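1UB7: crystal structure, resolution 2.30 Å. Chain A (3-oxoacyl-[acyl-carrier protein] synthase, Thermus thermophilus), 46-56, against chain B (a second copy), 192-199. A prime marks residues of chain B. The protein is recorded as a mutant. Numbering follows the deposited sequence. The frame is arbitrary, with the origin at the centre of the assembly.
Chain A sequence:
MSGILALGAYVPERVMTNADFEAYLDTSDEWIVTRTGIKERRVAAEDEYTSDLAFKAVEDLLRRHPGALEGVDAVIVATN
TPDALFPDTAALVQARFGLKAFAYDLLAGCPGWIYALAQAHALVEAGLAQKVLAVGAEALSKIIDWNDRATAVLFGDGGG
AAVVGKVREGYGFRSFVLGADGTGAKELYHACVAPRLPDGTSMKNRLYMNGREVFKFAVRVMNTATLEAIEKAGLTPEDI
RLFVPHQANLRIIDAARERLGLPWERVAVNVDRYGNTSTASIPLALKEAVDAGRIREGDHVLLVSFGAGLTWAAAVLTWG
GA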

# COMPACT_ATOMS: atom_id res chain seq x y z
N GLU A 46 11.71 -14.27 -18.49
CA GLU A 46 12.42 -14.81 -17.34
C GLU A 46 12.92 -13.76 -16.35
O GLU A 46 12.75 -13.91 -15.14
CB GLU A 46 13.61 -15.64 -17.82
CG GLU A 46 14.22 -16.51 -16.72
CD GLU A 46 15.61 -17.02 -17.09
OE1 GLU A 46 15.78 -17.51 -18.23
OE2 GLU A 46 16.52 -16.93 -16.23
N ASP A 47 13.53 -12.70 -16.86
CA ASP A 47 14.05 -11.65 -16.00
C ASP A 47 13.20 -10.38 -16.11
O ASP A 47 13.73 -9.27 -16.08
CB ASP A 47 15.49 -11.36 -16.41
CG ASP A 47 15.59 -10.90 -17.86
OD1 ASP A 47 14.67 -11.23 -18.65
OD2 ASP A 47 16.58 -10.23 -18.21
N GLU A 48 11.89 -10.55 -16.25
CA GLU A 48 10.99 -9.41 -16.35
C GLU A 48 10.06 -9.45 -15.15
O GLU A 48 9.25 -10.36 -15.04
CB GLU A 48 10.19 -9.50 -17.65
CG GLU A 48 9.16 -8.40 -17.84
CD GLU A 48 8.42 -8.52 -19.17
OE1 GLU A 48 8.08 -9.66 -19.55
OE2 GLU A 48 8.16 -7.48 -19.82
N TYR A 49 10.18 -8.48 -14.25
CA TYR A 49 9.34 -8.46 -13.05
C TYR A 49 8.28 -7.38 -12.98
O TYR A 49 8.14 -6.57 -13.90
CB TYR A 49 10.21 -8.41 -11.81
CG TYR A 49 11.06 -9.65 -11.68
CD1 TYR A 49 12.28 -9.76 -12.35
CD2 TYR A 49 10.61 -10.74 -10.95
CE1 TYR A 49 13.02 -10.93 -12.31
CE2 TYR A 49 11.34 -11.93 -10.91
CZ TYR A 49 12.55 -12.01 -11.58
OH TYR A 49 13.27 -13.18 -11.52
N THR A 50 7.52 -7.39 -11.89
CA THR A 50 6.44 -6.41 -11.72
C THR A 50 6.84 -4.96 -12.01
O THR A 50 6.08 -4.23 -12.65
CB THR A 50 5.84 -6.49 -10.32
OG1 THR A 50 5.11 -7.72 -10.20
CG2 THR A 50 4.90 -5.30 -10.08
N SER A 51 8.03 -4.56 -11.56
CA SER A 51 8.50 -3.21 -11.81
C SER A 51 8.68 -2.98 -13.31
O SER A 51 8.37 -1.90 -13.83
CB SER A 51 9.82 -2.96 -11.06
OG SER A 51 10.77 -3.95 -11.37
N ASP A 52 9.14 -4.01 -14.02
CA ASP A 52 9.33 -3.89 -15.46
C ASP A 52 7.99 -3.74 -16.16
O ASP A 52 7.84 -2.93 -17.07
CB ASP A 52 10.05 -5.11 -16.01
CG ASP A 52 11.37 -5.35 -15.33
OD1 ASP A 52 12.30 -4.54 -15.55
OD2 ASP A 52 11.46 -6.32 -14.56
N LEU A 53 7.01 -4.53 -15.72
CA LEU A 53 5.70 -4.43 -16.31
C LEU A 53 5.20 -3.01 -16.04
O LEU A 53 4.58 -2.40 -16.91
CB LEU A 53 4.76 -5.46 -15.70
CG LEU A 53 5.23 -6.92 -15.69
CD1 LEU A 53 4.15 -7.80 -15.06
CD2 LEU A 53 5.53 -7.39 -17.12
N ALA A 54 5.49 -2.49 -14.85
CA ALA A 54 5.06 -1.15 -14.48
C ALA A 54 5.77 -0.11 -15.35
O ALA A 54 5.13 0.84 -15.84
CB ALA A 54 5.33 -0.88 -13.00
N PHE A 55 7.08 -0.27 -15.55
CA PHE A 55 7.82 0.67 -16.38
C PHE A 55 7.24 0.68 -17.79
O PHE A 55 6.94 1.74 -18.35
CB PHE A 55 9.31 0.30 -16.48
CG PHE A 55 10.05 0.31 -15.15
CD1 PHE A 55 9.55 1.00 -14.04
CD2 PHE A 55 11.26 -0.38 -15.02
CE1 PHE A 55 10.24 0.99 -12.82
CE2 PHE A 55 11.96 -0.39 -13.81
CZ PHE A 55 11.44 0.30 -12.70
N LYS A 56 7.06 -0.52 -18.36
CA LYS A 56 6.52 -0.64 -19.71
C LYS A 56 5.12 -0.06 -19.86
O LYS A 56 4.78 0.51 -20.90
CB LYS A 56 6.55 -2.11 -20.16
CG LYS A 56 7.89 -2.48 -20.80
CD LYS A 56 8.38 -3.83 -20.34
CE LYS A 56 9.85 -4.06 -20.73
NZ LYS A 56 10.35 -5.36 -20.18
N CYS B 192 11.24 -9.84 -2.65
CA CYS B 192 9.97 -10.49 -2.39
C CYS B 192 9.58 -11.41 -3.55
O CYS B 192 9.13 -12.53 -3.34
CB CYS B 192 8.87 -9.45 -2.18
SG CYS B 192 7.22 -10.17 -1.99
N VAL B 193 9.74 -10.92 -4.78
CA VAL B 193 9.40 -11.70 -5.96
C VAL B 193 10.55 -11.68 -6.98
O VAL B 193 10.67 -12.60 -7.81
CB VAL B 193 8.10 -11.17 -6.61
CG1 VAL B 193 7.76 -11.99 -7.83
CG2 VAL B 193 6.96 -11.24 -5.61
N ALA B 194 11.39 -10.66 -6.91
CA ALA B 194 12.52 -10.52 -7.83
C ALA B 194 13.89 -10.71 -7.16
O ALA B 194 14.06 -10.38 -5.98
CB ALA B 194 12.46 -9.15 -8.51
N PRO B 195 14.88 -11.25 -7.89
CA PRO B 195 16.22 -11.47 -7.34
C PRO B 195 17.16 -10.31 -7.64
O PRO B 195 18.33 -10.34 -7.26
CB PRO B 195 16.66 -12.75 -8.03
CG PRO B 195 16.13 -12.54 -9.41
CD PRO B 195 14.73 -11.99 -9.16
N ARG B 196 16.65 -9.29 -8.31
CA ARG B 196 17.46 -8.13 -8.66
C ARG B 196 16.66 -6.82 -8.73
O ARG B 196 15.46 -6.82 -9.02
CB ARG B 196 18.19 -8.38 -9.99
CG ARG B 196 17.27 -8.76 -11.14
CD ARG B 196 16.38 -7.60 -11.55
NE ARG B 196 15.50 -7.91 -12.67
CZ ARG B 196 14.55 -7.10 -13.12
NH1 ARG B 196 14.34 -5.92 -12.54
NH2 ARG B 196 13.81 -7.46 -14.16
N LEU B 197 17.34 -5.71 -8.45
CA LEU B 197 16.71 -4.40 -8.49
C LEU B 197 16.91 -3.82 -9.89
O LEU B 197 17.83 -4.22 -10.61
CB LEU B 197 17.32 -3.49 -7.42
CG LEU B 197 16.96 -3.87 -5.98
CD1 LEU B 197 17.89 -3.19 -5.00
CD2 LEU B 197 15.51 -3.50 -5.70
N PRO B 198 16.04 -2.88 -10.30
CA PRO B 198 16.14 -2.25 -11.62
C PRO B 198 17.55 -1.84 -12.03
O PRO B 198 17.97 -2.13 -13.14
CB PRO B 198 15.19 -1.07 -11.49
CG PRO B 198 14.09 -1.66 -10.70
CD PRO B 198 14.83 -2.41 -9.60
N ASP B 199 18.28 -1.18 -11.13
CA ASP B 199 19.64 -0.76 -11.47
C ASP B 199 20.62 -1.93 -11.59
O ASP B 199 21.80 -1.75 -11.87
CB ASP B 199 20.15 0.26 -10.44
CG ASP B 199 20.60 -0.37 -9.14
OD1 ASP B 199 19.96 -1.34 -8.69
OD2 ASP B 199 21.60 0.11 -8.57

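Chain A enters the contact as a loop, and Asp47 contributes its backbone rather than its carboxylate: Arg196′ NH2 donates to Asp47 O at 2.6 Å, with an N-H...acceptor angle of 144°. Glu48 turns its CA-to-CB bond away; its OE2 instead meets Lys56 NZ at 3.1 Å, a salt bridge within chain A.

Tyr49, at the N-cap position, points toward chain B and has 100 Å² covered, the largest share of any residue here. Ala194′ CB sits 3.6 Å from the centroid of the Tyr49 ring, 19° off the ring normal, a CH-pi contact that a small methyl makes at close range. Pro195′ CD lies 3.3 Å from Tyr49 CZ, extending the apolar packing. Tyr49 CD1 also lies over one face of the Arg196′ guanidinium, 3.3 Å from NH2.

In the first helical turn, Asp52 joins the two chains. Its OD2 accepts from Tyr49 N at 2.5 Å and from Arg196′ NH2 at 2.6 Å (151°), the latter a salt bridge. Arg196′ reaches it by extending beyond a sideways CA-to-CB bond, with chi3 and chi4 near 180°; NH2 thus serves both Asp47 and Asp52 near the guanidinium plane.

One turn on from Ser51, Phe55 CZ meets Pro198′ CG at 3.9 Å, the proline lying at the ring edge. Altogether 385 Å² is buried.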